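Local coordinates for protein nitrite oxidoreductase subunit A (Kuenenia stuttgartiensis, PDB 7B04) that belongs to the molybdopterin oxidoreductase family and carries a molybdenum atom, two MD1 molecules and an iron/sulfur cluster, at residues T646-F651 with I674-S679; G218-K223 with G263-S268; Y616-E621 with Y664-N669; Y180-I185 with S743-L748. All blocks are in the same frame, centred on the assembly; numbering follows the deposited sequence.

Contact 1: residues T646-F651 with I674-S679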
loop_
_atom_site.group_PDB
_atom_site.type_symbol
_atom_site.label_atom_id
_atom_site.label_comp_id
_atom_site.label_asym_id
_atom_site.label_seq_id
_atom_site.Cartn_x
_atom_site.Cartn_y
_atom_site.Cartn_z
ATOM N N THR B 646 0.018 -14.766 32.386
ATOM C CA THR B 646 0.316 -13.369 32.091
ATOM C C THR B 646 -0.464 -12.492 33.059
ATOM O O THR B 646 -1.699 -12.531 33.084
ATOM C CB THR B 646 -0.038 -12.996 30.650
ATOM O OG1 THR B 646 0.584 -13.914 29.742
ATOM C CG2 THR B 646 0.416 -11.578 30.335
ATOM N N LYS B 647 0.259 -11.715 33.853
ATOM C CA LYS B 647 -0.326 -10.780 34.801
ATOM C C LYS B 647 0.122 -9.350 34.565
ATOM O O LYS B 647 -0.621 -8.421 34.890
ATOM C CB LYS B 647 0.015 -11.193 36.241
ATOM C CG LYS B 647 -0.679 -12.473 36.672
ATOM C CD LYS B 647 -2.181 -12.268 36.736
ATOM C CE LYS B 647 -2.889 -13.502 37.253
ATOM N NZ LYS B 647 -4.362 -13.296 37.330
ATOM N N VAL B 648 1.318 -9.152 34.017
ATOM C CA VAL B 648 1.798 -7.848 33.581
ATOM C C VAL B 648 2.308 -8.000 32.156
ATOM O O VAL B 648 2.886 -9.033 31.803
ATOM C CB VAL B 648 2.907 -7.292 34.499
ATOM C CG1 VAL B 648 3.248 -5.862 34.113
ATOM C CG2 VAL B 648 2.489 -7.359 35.951
ATOM N N LEU B 649 2.084 -6.976 31.335
ATOM C CA LEU B 649 2.406 -7.043 29.919
ATOM C C LEU B 649 2.840 -5.665 29.453
ATOM O O LEU B 649 2.209 -4.661 29.794
ATOM C CB LEU B 649 1.205 -7.529 29.101
ATOM C CG LEU B 649 1.339 -7.506 27.580
ATOM C CD1 LEU B 649 2.528 -8.345 27.143
ATOM C CD2 LEU B 649 0.059 -8.001 26.923
ATOM N N TRP B 650 3.927 -5.621 28.683
ATOM C CA TRP B 650 4.389 -4.367 28.103
ATOM C C TRP B 650 5.061 -4.642 26.765
ATOM O O TRP B 650 5.914 -5.532 26.674
ATOM C CB TRP B 650 5.346 -3.676 29.077
ATOM C CG TRP B 650 5.917 -2.384 28.620
ATOM C CD1 TRP B 650 5.340 -1.472 27.787
ATOM C CD2 TRP B 650 7.175 -1.832 29.012
ATOM N NE1 TRP B 650 6.172 -0.392 27.622
ATOM C CE2 TRP B 650 7.307 -0.591 28.364
ATOM C CE3 TRP B 650 8.210 -2.276 29.839
ATOM C CZ2 TRP B 650 8.430 0.214 28.520
ATOM C CZ3 TRP B 650 9.324 -1.477 29.992
ATOM C CH2 TRP B 650 9.426 -0.244 29.336
ATOM N N PHE B 651 4.672 -3.881 25.734
ATOM C CA PHE B 651 5.120 -4.155 24.372
ATOM C C PHE B 651 5.328 -2.874 23.568
ATOM O O PHE B 651 4.515 -1.949 23.651
ATOM C CB PHE B 651 4.116 -5.071 23.657
ATOM C CG PHE B 651 2.686 -4.608 23.753
ATOM C CD1 PHE B 651 1.918 -4.917 24.862
ATOM C CD2 PHE B 651 2.104 -3.889 22.721
ATOM C CE1 PHE B 651 0.605 -4.494 24.959
ATOM C CE2 PHE B 651 0.790 -3.468 22.808
ATOM C CZ PHE B 651 0.039 -3.771 23.929
ATOM N N ILE B 674 -5.487 -9.887 33.153
ATOM C CA ILE B 674 -4.137 -9.340 33.074
ATOM C C ILE B 674 -4.169 -8.022 33.833
ATOM O O ILE B 674 -4.907 -7.102 33.467
ATOM C CB ILE B 674 -3.689 -9.136 31.622
ATOM C CG1 ILE B 674 -4.102 -10.330 30.762
ATOM C CG2 ILE B 674 -2.176 -8.909 31.557
ATOM C CD1 ILE B 674 -3.409 -10.384 29.419
ATOM N N GLU B 675 -3.454 -7.974 34.948
ATOM C CA GLU B 675 -3.421 -6.850 35.916
ATOM C C GLU B 675 -2.712 -5.589 35.429
ATOM O O GLU B 675 -2.929 -4.552 36.029
ATOM C CB GLU B 675 -2.950 -7.367 37.262
ATOM C CG GLU B 675 -3.611 -8.666 37.605
ATOM C CD GLU B 675 -3.364 -9.067 39.028
ATOM O OE1 GLU B 675 -2.678 -8.341 39.693
ATOM O OE2 GLU B 675 -3.868 -10.105 39.448
ATOM N N GLN B 676 -1.783 -5.700 34.494
ATOM C CA GLN B 676 -1.154 -4.464 33.981
ATOM C C GLN B 676 -0.834 -4.616 32.500
ATOM O O GLN B 676 -0.047 -5.464 32.204
ATOM C CB GLN B 676 0.100 -4.217 34.794
ATOM C CG GLN B 676 0.907 -3.039 34.329
ATOM C CD GLN B 676 1.816 -2.629 35.445
ATOM O OE1 GLN B 676 1.679 -3.069 36.563
ATOM N NE2 GLN B 676 2.750 -1.767 35.140
ATOM N N ILE B 677 -1.400 -3.778 31.627
ATOM C CA ILE B 677 -1.115 -3.808 30.200
ATOM C C ILE B 677 -0.488 -2.474 29.831
ATOM O O ILE B 677 -1.022 -1.415 30.175
ATOM C CB ILE B 677 -2.385 -4.066 29.369
ATOM C CG1 ILE B 677 -2.943 -5.464 29.643
ATOM C CG2 ILE B 677 -2.103 -3.877 27.889
ATOM C CD1 ILE B 677 -4.038 -5.496 30.682
ATOM N N MET B 678 0.637 -2.525 29.131
ATOM C CA MET B 678 1.402 -1.329 28.826
ATOM C C MET B 678 1.820 -1.391 27.368
ATOM O O MET B 678 2.143 -2.463 26.851
ATOM C CB MET B 678 2.630 -1.218 29.734
ATOM C CG MET B 678 2.295 -1.071 31.202
ATOM S SD MET B 678 3.719 -1.421 32.241
ATOM C CE MET B 678 4.798 -0.062 31.837
ATOM N N SER B 679 1.820 -0.237 26.713
ATOM C CA SER B 679 2.189 -0.179 25.310
ATOM C C SER B 679 3.010 1.071 25.048
ATOM O O SER B 679 2.640 2.172 25.470
ATOM C CB SER B 679 0.957 -0.206 24.408
ATOM O OG SER B 679 1.330 -0.062 23.049
#
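Met678 lays its CE methyl over one face of the Trp650 indole, 4.1 Å from the centroid of the five-membered ring, while its SD stands obliquely to that ring; the pair is a Met-aromatic contact. The bend at chi3 (67°) carries CE over the ring. On the same face of the sheet Val648 and Gln676 lie side by side and point the same way, with Val648 CG1 3.6 Å from Gln676 CB. The other face holds Leu649, Phe651, Ile677 and Ser679. At the edge of the Phe651 ring CE1 comes 4.0 Å from Ile677 CG2, and Ser679 CB lies off-centre over the face. Behind these groups strands 648-651 and 676-679 run parallel, 5° apart. Leu649 N reaches Gln676 O at 2.8 Å, Gln676 N reaches Lys647 O at 3.0 Å, and Phe651 N reaches Met678 O at 3.1 Å; the bond from Met678 N to Leu649 O is weak. Helix 663-670 links the two strands as a beta-alpha-beta unit. Further out, Met741 of helix 734-749 packs on Trp650 and Met678, and Ile188 of helix 174-191 on Val648 and Gln676. Lys647 NZ is hydrogen-bonded to Gln204 OE1; its long approach to Glu675 OE2, which also pairs with Lys191, is doubtful. Backbone bonds thus set the register, with the Met-aromatic contact on the Trp650 face and apolar and CH-pi packing on the Phe651 face.

Contact 2: residues G218-K223 with G263-S268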
loop_
_atom_site.group_PDB
_atom_site.type_symbol
_atom_site.label_atom_id
_atom_site.label_comp_id
_atom_site.label_asym_id
_atom_site.label_seq_id
_atom_site.Cartn_x
_atom_site.Cartn_y
_atom_site.Cartn_z
ATOM N N GLY B 218 7.761 -14.801 40.650
ATOM C CA GLY B 218 6.596 -14.000 40.332
ATOM C C GLY B 218 6.812 -13.251 39.040
ATOM O O GLY B 218 5.877 -13.007 38.276
ATOM N N THR B 219 8.056 -12.875 38.787
ATOM C CA THR B 219 8.421 -12.151 37.581
ATOM C C THR B 219 8.148 -12.937 36.310
ATOM O O THR B 219 8.098 -12.338 35.228
ATOM C CB THR B 219 9.889 -11.777 37.648
ATOM O OG1 THR B 219 10.666 -12.960 37.897
ATOM C CG2 THR B 219 10.127 -10.805 38.791
ATOM N N ARG B 220 7.947 -14.250 36.407
ATOM C CA ARG B 220 7.622 -15.001 35.197
ATOM C C ARG B 220 6.193 -14.758 34.732
ATOM O O ARG B 220 5.810 -15.240 33.658
ATOM C CB ARG B 220 7.891 -16.491 35.395
ATOM C CG ARG B 220 9.375 -16.796 35.203
ATOM C CD ARG B 220 9.660 -18.131 34.545
ATOM N NE ARG B 220 11.102 -18.335 34.408
ATOM C CZ ARG B 220 11.721 -19.508 34.516
ATOM N NH1 ARG B 220 13.037 -19.572 34.374
ATOM N NH2 ARG B 220 11.035 -20.617 34.767
ATOM N N THR B 221 5.401 -14.047 35.530
ATOM C CA THR B 221 4.104 -13.545 35.108
ATOM C C THR B 221 4.219 -12.232 34.346
ATOM O O THR B 221 3.220 -11.768 33.788
ATOM C CB THR B 221 3.181 -13.359 36.317
ATOM O OG1 THR B 221 3.843 -12.576 37.315
ATOM C CG2 THR B 221 2.816 -14.709 36.919
ATOM N N PHE B 222 5.404 -11.620 34.321
ATOM C CA PHE B 222 5.646 -10.436 33.509
ATOM C C PHE B 222 6.011 -10.871 32.100
ATOM O O PHE B 222 6.929 -11.677 31.906
ATOM C CB PHE B 222 6.770 -9.570 34.081
ATOM C CG PHE B 222 7.016 -8.294 33.304
ATOM C CD1 PHE B 222 6.434 -7.103 33.704
ATOM C CD2 PHE B 222 7.825 -8.286 32.175
ATOM C CE1 PHE B 222 6.656 -5.931 33.003
ATOM C CE2 PHE B 222 8.050 -7.115 31.471
ATOM C CZ PHE B 222 7.465 -5.939 31.886
ATOM N N LYS B 223 5.303 -10.331 31.121
ATOM C CA LYS B 223 5.541 -10.662 29.726
ATOM C C LYS B 223 6.007 -9.399 29.016
ATOM O O LYS B 223 5.234 -8.449 28.845
ATOM C CB LYS B 223 4.279 -11.237 29.095
ATOM C CG LYS B 223 4.100 -12.732 29.335
ATOM C CD LYS B 223 3.841 -13.122 30.769
ATOM C CE LYS B 223 3.867 -14.635 30.909
ATOM N NZ LYS B 223 2.852 -15.306 30.035
ATOM N N GLY B 263 13.955 -13.627 35.671
ATOM C CA GLY B 263 13.320 -12.392 35.272
ATOM C C GLY B 263 12.126 -12.603 34.369
ATOM O O GLY B 263 11.476 -13.657 34.375
ATOM N N GLY B 264 11.855 -11.589 33.557
ATOM C CA GLY B 264 10.679 -11.589 32.724
ATOM C C GLY B 264 10.798 -12.599 31.611
ATOM O O GLY B 264 11.845 -13.192 31.368
ATOM N N ARG B 265 9.675 -12.860 30.968
ATOM C CA ARG B 265 9.626 -13.794 29.858
ATOM C C ARG B 265 9.528 -13.055 28.531
ATOM O O ARG B 265 8.651 -12.200 28.343
ATOM C CB ARG B 265 8.467 -14.756 30.032
ATOM C CG ARG B 265 8.862 -15.898 30.933
ATOM C CD ARG B 265 7.858 -16.988 30.894
ATOM N NE ARG B 265 8.206 -17.968 29.873
ATOM C CZ ARG B 265 7.714 -19.200 29.830
ATOM N NH1 ARG B 265 8.079 -20.033 28.863
ATOM N NH2 ARG B 265 6.840 -19.594 30.749
ATOM N N ASN B 266 10.455 -13.366 27.631
ATOM C CA ASN B 266 10.521 -12.714 26.334
ATOM C C ASN B 266 9.434 -13.272 25.424
ATOM O O ASN B 266 9.349 -14.487 25.203
ATOM C CB ASN B 266 11.895 -12.934 25.716
ATOM C CG ASN B 266 13.023 -12.396 26.567
ATOM O OD1 ASN B 266 12.819 -11.526 27.413
ATOM N ND2 ASN B 266 14.223 -12.935 26.364
ATOM N N TRP B 267 8.561 -12.390 24.952
ATOM C CA TRP B 267 7.471 -12.791 24.071
ATOM C C TRP B 267 7.945 -12.835 22.623
ATOM O O TRP B 267 8.676 -11.945 22.165
ATOM C CB TRP B 267 6.287 -11.838 24.226
ATOM C CG TRP B 267 5.254 -12.457 25.077
ATOM C CD1 TRP B 267 5.437 -13.529 25.895
ATOM C CD2 TRP B 267 3.887 -12.063 25.224
ATOM N NE1 TRP B 267 4.266 -13.842 26.528
ATOM C CE2 TRP B 267 3.299 -12.952 26.142
ATOM C CE3 TRP B 267 3.102 -11.050 24.669
ATOM C CZ2 TRP B 267 1.964 -12.859 26.522
ATOM C CZ3 TRP B 267 1.770 -10.961 25.046
ATOM C CH2 TRP B 267 1.218 -11.860 25.967
ATOM N N SER B 268 7.509 -13.864 21.906
ATOM C CA SER B 268 8.000 -14.124 20.567
ATOM C C SER B 268 7.321 -13.197 19.559
ATOM O O SER B 268 6.266 -12.605 19.820
ATOM C CB SER B 268 7.754 -15.591 20.193
ATOM O OG SER B 268 6.378 -15.915 20.319
#
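Lys223 NZ, at the end of a side chain that crosses the Trp267 indole, is gripped by three groups: it forms a salt bridge with Glu612 OE1 and hydrogen bonds with Ser644 O and Thr646 OG1. The base of the same chain does the packing. Lys223 CB lies over one face of Trp267, 3.8 Å from the centroid of the five-membered ring, in a CH-pi contact offset toward the rim. The bend at chi4 (-59°) sets NZ where Glu612, Ser644 and Thr646 meet it. One backbone bond joins the segments, from Arg265 N to Phe222 O at 3.1 Å and almost straight (172°). It makes Lys223 and Arg265 a parallel bridge whose side chains share a face of the sheet. Arg265 CD settles 3.9 Å from Arg220 O, and the two arginines run close enough to bring Arg220 NE and Arg265 NE to 5.4 Å. The like charges are probably eased by backbone carbonyls, those of Asp611 and Met642 for Arg265 and that of Arg213 for Arg220. Ahead of the strands, Gly264 CA lies 3.7 Å from Thr219 O and packs obliquely against the Phe222 ring, which also meets Asn243 and Leu246 of helix 238-254. That helix connects strand 222-226 to strand 265-266, the outermost on this side within the chain, so the arrangement is a beta-alpha-beta crossover at the border of a mixed sheet.

Contact 3: residues Y616-E621 with Y664-N669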
loop_
_atom_site.group_PDB
_atom_site.type_symbol
_atom_site.label_atom_id
_atom_site.label_comp_id
_atom_site.label_asym_id
_atom_site.label_seq_id
_atom_site.Cartn_x
_atom_site.Cartn_y
_atom_site.Cartn_z
ATOM N N TYR B 616 -0.042 -18.762 23.220
ATOM C CA TYR B 616 -0.671 -19.329 24.409
ATOM C C TYR B 616 -1.604 -18.320 25.061
ATOM O O TYR B 616 -2.707 -18.674 25.493
ATOM C CB TYR B 616 0.397 -19.806 25.391
ATOM C CG TYR B 616 1.229 -20.939 24.841
ATOM C CD1 TYR B 616 0.733 -22.234 24.806
ATOM C CD2 TYR B 616 2.502 -20.710 24.339
ATOM C CE1 TYR B 616 1.485 -23.273 24.296
ATOM C CE2 TYR B 616 3.263 -21.742 23.827
ATOM C CZ TYR B 616 2.749 -23.021 23.808
ATOM O OH TYR B 616 3.500 -24.053 23.297
ATOM N N TRP B 617 -1.187 -17.055 25.126
ATOM C CA TRP B 617 -2.097 -15.992 25.539
ATOM C C TRP B 617 -3.323 -15.946 24.635
ATOM O O TRP B 617 -4.463 -15.886 25.112
ATOM C CB TRP B 617 -1.368 -14.650 25.539
ATOM C CG TRP B 617 -2.294 -13.487 25.537
ATOM C CD1 TRP B 617 -3.031 -13.023 26.586
ATOM C CD2 TRP B 617 -2.600 -12.640 24.425
ATOM N NE1 TRP B 617 -3.774 -11.934 26.198
ATOM C CE2 TRP B 617 -3.528 -11.680 24.875
ATOM C CE3 TRP B 617 -2.179 -12.599 23.093
ATOM C CZ2 TRP B 617 -4.038 -10.691 24.042
ATOM C CZ3 TRP B 617 -2.689 -11.617 22.269
ATOM C CH2 TRP B 617 -3.606 -10.676 22.748
ATOM N N ASN B 618 -3.103 -15.962 23.315
ATOM C CA ASN B 618 -4.203 -15.950 22.355
ATOM C C ASN B 618 -5.093 -17.179 22.477
ATOM O O ASN B 618 -6.243 -17.146 22.024
ATOM C CB ASN B 618 -3.653 -15.861 20.932
ATOM C CG ASN B 618 -4.680 -15.354 19.935
ATOM O OD1 ASN B 618 -4.365 -15.130 18.768
ATOM N ND2 ASN B 618 -5.912 -15.166 20.392
ATOM N N HIS B 619 -4.592 -18.259 23.075
ATOM C CA HIS B 619 -5.355 -19.486 23.268
ATOM C C HIS B 619 -6.195 -19.450 24.535
ATOM O O HIS B 619 -6.500 -20.507 25.104
ATOM C CB HIS B 619 -4.413 -20.690 23.289
ATOM C CG HIS B 619 -5.075 -21.976 22.910
ATOM N ND1 HIS B 619 -5.407 -22.285 21.610
ATOM C CD2 HIS B 619 -5.474 -23.031 23.661
ATOM C CE1 HIS B 619 -5.977 -23.475 21.574
ATOM N NE2 HIS B 619 -6.031 -23.949 22.805
ATOM N N SER B 620 -6.552 -18.252 24.999
ATOM C CA SER B 620 -7.221 -18.054 26.285
ATOM C C SER B 620 -6.310 -18.494 27.426
ATOM O O SER B 620 -6.757 -19.058 28.427
ATOM C CB SER B 620 -8.575 -18.770 26.342
ATOM O OG SER B 620 -9.507 -18.156 25.469
ATOM N N GLU B 621 -5.013 -18.225 27.259
ATOM C CA GLU B 621 -3.998 -18.443 28.292
ATOM C C GLU B 621 -3.946 -19.900 28.755
ATOM O O GLU B 621 -3.788 -20.189 29.942
ATOM C CB GLU B 621 -4.232 -17.501 29.472
ATOM C CG GLU B 621 -3.012 -17.284 30.322
ATOM C CD GLU B 621 -2.806 -15.835 30.647
ATOM O OE1 GLU B 621 -1.801 -15.288 30.171
ATOM O OE2 GLU B 621 -3.645 -15.244 31.359
ATOM N N TYR B 664 -11.792 -9.907 20.335
ATOM C CA TYR B 664 -12.869 -9.561 21.255
ATOM C C TYR B 664 -13.002 -10.581 22.379
ATOM O O TYR B 664 -13.473 -10.238 23.468
ATOM C CB TYR B 664 -14.165 -9.364 20.469
ATOM C CG TYR B 664 -14.105 -8.098 19.637
ATOM C CD1 TYR B 664 -14.220 -6.848 20.234
ATOM C CD2 TYR B 664 -13.892 -8.147 18.264
ATOM C CE1 TYR B 664 -14.147 -5.684 19.488
ATOM C CE2 TYR B 664 -13.815 -6.986 17.507
ATOM C CZ TYR B 664 -13.945 -5.758 18.125
ATOM O OH TYR B 664 -13.873 -4.600 17.383
ATOM N N GLN B 665 -12.595 -11.829 22.142
ATOM C CA GLN B 665 -12.410 -12.769 23.243
ATOM C C GLN B 665 -11.304 -12.297 24.177
ATOM O O GLN B 665 -11.426 -12.402 25.405
ATOM C CB GLN B 665 -12.060 -14.143 22.689
ATOM C CG GLN B 665 -12.073 -15.297 23.665
ATOM C CD GLN B 665 -13.394 -15.463 24.370
ATOM O OE1 GLN B 665 -14.424 -15.635 23.736
ATOM N NE2 GLN B 665 -13.366 -15.457 25.683
ATOM N N MET B 666 -10.212 -11.774 23.608
ATOM C CA MET B 666 -9.098 -11.310 24.427
ATOM C C MET B 666 -9.523 -10.146 25.309
ATOM O O MET B 666 -9.159 -10.085 26.489
ATOM C CB MET B 666 -7.925 -10.907 23.532
ATOM C CG MET B 666 -7.336 -12.041 22.707
ATOM S SD MET B 666 -6.539 -13.308 23.708
ATOM C CE MET B 666 -7.693 -14.663 23.516
ATOM N N LEU B 667 -10.300 -9.216 24.754
ATOM C CA LEU B 667 -10.726 -8.042 25.506
ATOM C C LEU B 667 -11.797 -8.373 26.534
ATOM O O LEU B 667 -11.821 -7.769 27.612
ATOM C CB LEU B 667 -11.243 -6.968 24.545
ATOM C CG LEU B 667 -10.205 -6.416 23.569
ATOM C CD1 LEU B 667 -10.846 -5.450 22.583
ATOM C CD2 LEU B 667 -9.086 -5.746 24.340
ATOM N N LYS B 668 -12.686 -9.319 26.226
ATOM C CA LYS B 668 -13.835 -9.601 27.079
ATOM C C LYS B 668 -13.527 -10.598 28.191
ATOM O O LYS B 668 -13.961 -10.400 29.332
ATOM C CB LYS B 668 -14.996 -10.124 26.229
ATOM C CG LYS B 668 -16.221 -10.548 27.020
ATOM C CD LYS B 668 -16.899 -9.353 27.663
ATOM C CE LYS B 668 -18.175 -9.765 28.374
ATOM N NZ LYS B 668 -18.799 -8.620 29.096
ATOM N N ASN B 669 -12.790 -11.671 27.898
ATOM C CA ASN B 669 -12.649 -12.763 28.850
ATOM C C ASN B 669 -11.215 -13.085 29.247
ATOM O O ASN B 669 -11.024 -13.847 30.202
ATOM C CB ASN B 669 -13.296 -14.040 28.302
ATOM C CG ASN B 669 -14.738 -13.830 27.865
ATOM O OD1 ASN B 669 -15.089 -14.108 26.719
ATOM N ND2 ASN B 669 -15.585 -13.370 28.783
#
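Met666 and Trp617 cross obliquely, with the sulfur over the flat of the indole. Met666 SD stands 3.8 Å from the centroid of the six-membered ring and 21° off its normal, displaced toward the rim, where it is 3.6 Å from both Trp617 CE2 and CZ2. Two bends shape the methionine: chi2 (-66°) places SD, and chi3 (109°) places CE on the side of Asn618. There the Asn618 side chain crosses that of Met666 at about a right angle, its ND2 3.6 Å from CE, while ND2 is hydrogen-bonded to Lys661 O. Ser620, past the helix end, adds a peripheral contact, OG lying 4.2 Å from Gln665 CG. The indole is held too, through its N-H: Trp617 NE1 is hydrogen-bonded to Asn671 OD1, and Val670 packs against both Trp617 and Ser620. Between the two segments the contact is packing, with the polar ends of Trp617 and Asn618 held by residues close to helix 663-670. The Asn618 side chain is about 7 Å from a bound MD1. The motif is a Met-aromatic contact that sets the end of short helix 615-618 against helix 663-670, the crossover helix of a beta-alpha-beta unit in this molybdopterin oxidoreductase fold.

Contact 4: residues Y180-I185 with S743-L748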
loop_
_atom_site.group_PDB
_atom_site.type_symbol
_atom_site.label_atom_id
_atom_site.label_comp_id
_atom_site.label_asym_id
_atom_site.label_seq_id
_atom_site.Cartn_x
_atom_site.Cartn_y
_atom_site.Cartn_z
ATOM N N TYR B 180 4.121 4.901 38.832
ATOM C CA TYR B 180 2.982 3.993 38.941
ATOM C C TYR B 180 3.279 2.642 38.293
ATOM O O TYR B 180 2.958 1.589 38.855
ATOM C CB TYR B 180 1.742 4.622 38.304
ATOM C CG TYR B 180 1.035 5.624 39.181
ATOM C CD1 TYR B 180 0.231 5.206 40.231
ATOM C CD2 TYR B 180 1.171 6.986 38.961
ATOM C CE1 TYR B 180 -0.420 6.117 41.038
ATOM C CE2 TYR B 180 0.525 7.906 39.763
ATOM C CZ TYR B 180 -0.270 7.465 40.800
ATOM O OH TYR B 180 -0.917 8.379 41.600
ATOM N N ALA B 181 3.893 2.656 37.108
ATOM C CA ALA B 181 4.216 1.411 36.417
ATOM C C ALA B 181 5.204 0.568 37.215
ATOM O O ALA B 181 5.022 -0.647 37.364
ATOM C CB ALA B 181 4.770 1.715 35.026
ATOM N N SER B 182 6.258 1.195 37.741
ATOM C CA SER B 182 7.255 0.450 38.504
ATOM C C SER B 182 6.659 -0.118 39.787
ATOM O O SER B 182 6.900 -1.283 40.127
ATOM C CB SER B 182 8.456 1.343 38.810
ATOM O OG SER B 182 9.133 1.705 37.620
ATOM N N LYS B 183 5.884 0.692 40.513
ATOM C CA LYS B 183 5.226 0.204 41.722
ATOM C C LYS B 183 4.314 -0.975 41.410
ATOM O O LYS B 183 4.289 -1.965 42.150
ATOM C CB LYS B 183 4.439 1.332 42.386
ATOM C CG LYS B 183 5.304 2.373 43.077
ATOM C CD LYS B 183 4.455 3.431 43.761
ATOM C CE LYS B 183 5.320 4.457 44.474
ATOM N NZ LYS B 183 4.501 5.513 45.132
ATOM N N GLY B 184 3.555 -0.885 40.316
ATOM C CA GLY B 184 2.688 -1.987 39.936
ATOM C C GLY B 184 3.462 -3.241 39.576
ATOM O O GLY B 184 3.043 -4.355 39.900
ATOM N N ILE B 185 4.594 -3.077 38.885
ATOM C CA ILE B 185 5.424 -4.227 38.533
ATOM C C ILE B 185 5.913 -4.931 39.792
ATOM O O ILE B 185 5.862 -6.161 39.898
ATOM C CB ILE B 185 6.600 -3.791 37.641
ATOM C CG1 ILE B 185 6.101 -3.387 36.254
ATOM C CG2 ILE B 185 7.629 -4.905 37.532
ATOM C CD1 ILE B 185 7.151 -2.711 35.404
ATOM N N SER B 743 15.368 2.597 35.736
ATOM C CA SER B 743 15.909 3.485 36.757
ATOM C C SER B 743 14.920 3.668 37.901
ATOM O O SER B 743 15.313 3.687 39.074
ATOM C CB SER B 743 16.267 4.837 36.139
ATOM O OG SER B 743 17.266 4.694 35.145
ATOM N N LYS B 744 13.631 3.801 37.581
ATOM C CA LYS B 744 12.627 3.939 38.630
ATOM C C LYS B 744 12.481 2.652 39.431
ATOM O O LYS B 744 12.234 2.703 40.641
ATOM C CB LYS B 744 11.286 4.354 38.026
ATOM C CG LYS B 744 10.200 4.647 39.054
ATOM C CD LYS B 744 10.576 5.823 39.945
ATOM C CE LYS B 744 10.547 7.137 39.180
ATOM N NZ LYS B 744 10.839 8.300 40.064
ATOM N N LEU B 745 12.640 1.495 38.781
ATOM C CA LEU B 745 12.684 0.239 39.522
ATOM C C LEU B 745 13.870 0.216 40.477
ATOM O O LEU B 745 13.756 -0.264 41.611
ATOM C CB LEU B 745 12.751 -0.945 38.556
ATOM C CG LEU B 745 11.476 -1.303 37.791
ATOM C CD1 LEU B 745 11.768 -2.367 36.747
ATOM C CD2 LEU B 745 10.388 -1.770 38.745
ATOM N N GLY B 746 15.015 0.740 40.038
ATOM C CA GLY B 746 16.161 0.836 40.924
ATOM C C GLY B 746 15.983 1.890 41.994
ATOM O O GLY B 746 16.461 1.724 43.120
ATOM N N GLU B 747 15.303 2.988 41.660
ATOM C CA GLU B 747 15.042 4.026 42.651
ATOM C C GLU B 747 14.105 3.523 43.742
ATOM O O GLU B 747 14.306 3.818 44.925
ATOM C CB GLU B 747 14.458 5.261 41.964
ATOM C CG GLU B 747 14.194 6.433 42.893
ATOM C CD GLU B 747 13.654 7.643 42.158
ATOM O OE1 GLU B 747 13.484 7.564 40.922
ATOM O OE2 GLU B 747 13.398 8.675 42.814
ATOM N N LEU B 748 13.080 2.754 43.363
ATOM C CA LEU B 748 12.154 2.215 44.353
ATOM C C LEU B 748 12.769 1.072 45.145
ATOM O O LEU B 748 12.432 0.881 46.319
ATOM C CB LEU B 748 10.871 1.742 43.672
ATOM C CG LEU B 748 10.003 2.820 43.025
ATOM C CD1 LEU B 748 8.837 2.181 42.296
ATOM C CD2 LEU B 748 9.512 3.811 44.068
#
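Helices 180-185 and 743-748 cross at -63° with their axes 9.1 Å apart, and Ser182 and Leu745 bring their CA atoms to 5.5 Å. Ser182, small and directed at the partner helix, is met by three side chains. Its CB touches Leu748 CD1 at 3.6 Å and Leu745 CD2 at 3.7 Å, while its OG lies against the CB and CG of Lys744. OG is anti to the carbonyl carbon (chi1 -65°), beside its own backbone N, and is hydrogen-bonded to Phe178 O one turn back in its helix. Leu748 CD1 also reaches Lys183 CG, at 3.6 Å, the two side chains crossing at about a right angle. The same Leu745 CD2 lies 4.3 Å from Ile185 CG2. Lys744 starts toward the other helix but turns its end away: NZ meets Glu747 OE1 of its own helix at 2.9 Å, from above the carboxylate plane, and makes a second salt bridge with Asp175 near the start of helix 174-191. Ile186 and Met741 extend the packing, Ile186 on the two leucines and Met741 on Ala181 and Ser182. The chemistry is largely apolar: methyls of two leucines and the CB and CG of Lys744 pack on a serine whose hydroxyl is engaged within its own helix, and charge bridges the helices beside the crossing.

From the N terminus, contact 4 opens first, at 180-185, and closes last, at 743-748, so the other three nest inside its loop. Contact 2 opens at 218-223 and closes at 263-268, before contacts 1 and 3 begin. These two cross: contact 3 opens at 616-621, contact 1 at 646-651, then 664-669 closes contact 3 and 674-679 closes contact 1. Contacts 1 and 2 share a sheet, in which strands 648-652 and 222-226 are neighbours. Contact 3 adds the helix between the strands of contact 1, and contact 4 the pair of helices packed on that sheet. Contacts 3 and 4 do not touch, their nearest atoms being about 15 Å apart.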